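Local coordinates for odorant binding protein OBP69a (PDB 6HHE) that probably binds odorants and carries them as a secreted transport protein of the PBP/GOBP family in the medfly Ceratitis capitata, at residues T104-Y107 and I108-P112. Residues are numbered along the deposited sequence; the frame is centred on the assembly and turned at random.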
# COMPACT_ATOMS: atom_id res chain seq x y z
N THR A 104 -5.50 1.86 -1.69
CA THR A 104 -4.77 0.79 -2.36
C THR A 104 -5.68 0.01 -3.31
O THR A 104 -5.20 -0.42 -4.38
CB THR A 104 -4.11 -0.13 -1.33
OG1 THR A 104 -3.14 0.62 -0.61
CG2 THR A 104 -3.42 -1.29 -2.01
N GLU A 105 -6.97 -0.10 -2.97
CA GLU A 105 -7.91 -0.69 -3.91
C GLU A 105 -7.93 0.12 -5.19
O GLU A 105 -7.97 -0.46 -6.30
CB GLU A 105 -9.31 -0.76 -3.32
CG GLU A 105 -9.47 -1.90 -2.37
CD GLU A 105 -10.88 -2.05 -1.88
OE1 GLU A 105 -11.47 -1.03 -1.43
OE2 GLU A 105 -11.41 -3.17 -1.96
N CYS A 106 -7.90 1.45 -5.08
CA CYS A 106 -7.85 2.30 -6.26
C CYS A 106 -6.53 2.08 -7.03
O CYS A 106 -6.53 1.96 -8.27
CB CYS A 106 -8.04 3.74 -5.84
SG CYS A 106 -7.98 4.87 -7.28
N TYR A 107 -5.40 2.00 -6.32
CA TYR A 107 -4.12 1.73 -7.00
C TYR A 107 -4.16 0.43 -7.78
O TYR A 107 -3.62 0.37 -8.89
CB TYR A 107 -2.99 1.64 -5.98
CG TYR A 107 -2.63 2.90 -5.24
CD1 TYR A 107 -2.95 4.19 -5.70
CD2 TYR A 107 -1.89 2.78 -4.08
CE1 TYR A 107 -2.53 5.31 -4.99
CE2 TYR A 107 -1.50 3.91 -3.32
CZ TYR A 107 -1.81 5.15 -3.81
OH TYR A 107 -1.38 6.21 -3.03
N ILE A 108 -4.78 -0.61 -7.22
CA ILE A 108 -4.80 -1.93 -7.87
C ILE A 108 -5.62 -1.86 -9.14
O ILE A 108 -5.25 -2.47 -10.17
CB ILE A 108 -5.38 -2.93 -6.86
CG1 ILE A 108 -4.34 -3.27 -5.79
CG2 ILE A 108 -5.86 -4.22 -7.60
CD1 ILE A 108 -4.94 -3.95 -4.54
N LYS A 109 -6.73 -1.10 -9.11
CA LYS A 109 -7.54 -0.91 -10.32
C LYS A 109 -6.80 -0.10 -11.37
O LYS A 109 -6.94 -0.37 -12.59
CB LYS A 109 -8.86 -0.19 -10.00
CG LYS A 109 -9.87 -1.05 -9.26
CD LYS A 109 -11.18 -0.31 -9.05
CE LYS A 109 -12.15 -1.15 -8.22
NZ LYS A 109 -11.54 -1.53 -6.92
N THR A 110 -5.95 0.85 -10.94
CA THR A 110 -5.29 1.80 -11.84
C THR A 110 -4.05 1.21 -12.50
O THR A 110 -3.86 1.39 -13.71
CB THR A 110 -4.95 3.06 -11.06
OG1 THR A 110 -6.19 3.59 -10.57
CG2 THR A 110 -4.24 4.11 -11.93
N ASN A 111 -3.21 0.51 -11.73
CA ASN A 111 -2.02 -0.11 -12.28
C ASN A 111 -1.84 -1.49 -11.69
O ASN A 111 -1.05 -1.70 -10.76
CB ASN A 111 -0.77 0.76 -12.01
CG ASN A 111 0.35 0.39 -12.93
OD1 ASN A 111 0.52 -0.79 -13.29
ND2 ASN A 111 1.15 1.39 -13.31
N PRO A 112 -2.55 -2.48 -12.21
CA PRO A 112 -2.45 -3.81 -11.65
C PRO A 112 -1.09 -4.45 -11.78
O PRO A 112 -0.72 -5.25 -10.92
CB PRO A 112 -3.52 -4.61 -12.42
CG PRO A 112 -3.86 -3.82 -13.57
CD PRO A 112 -3.60 -2.35 -13.22
O HOH W 1 -9.37 -3.01 -6.61
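Thr110 grips the carbonyl of Cys106 twice at the C-terminal end of helix 96-110, a worked example of a threonine hydroxyl donating back to the carbonyl four residues earlier, beside the i to i-4 amide bond. Its backbone N reaches Cys106 O at 2.9 Å, while its OG1 donates to the same oxygen at 2.8 Å from above the carbonyl plane. The hydroxyl can fold back because chi1 of -60° places OG1 beside its own backbone N. A valine here would probably leave Cys106 O with the amide bond alone. Packing is denser where Ile108 lays CG1 3.3 Å from Thr104 O, its CD1 meets Thr104 CG2, and Leu115 and Phe119 of helix 112-121 touch its side chain. The solvent side is looser: the bend of Lys109 at chi4 (57°) turns NZ toward a water that accepts from it at 2.6 Å and donates to Glu105 O. Asn111 ends the helix with a nearly straight bond from its N to Tyr107 O (2.9 Å), then caps the next helix through OD1 to Ile114 N, while ND2 hydrogen-bonds to a bound 2-(2-methoxyethoxy)ethanol, probably from the crystallisation liquor. The doubly bonded Cys106 O and the Asn111 cap fix the turn between helices beside this possible pocket.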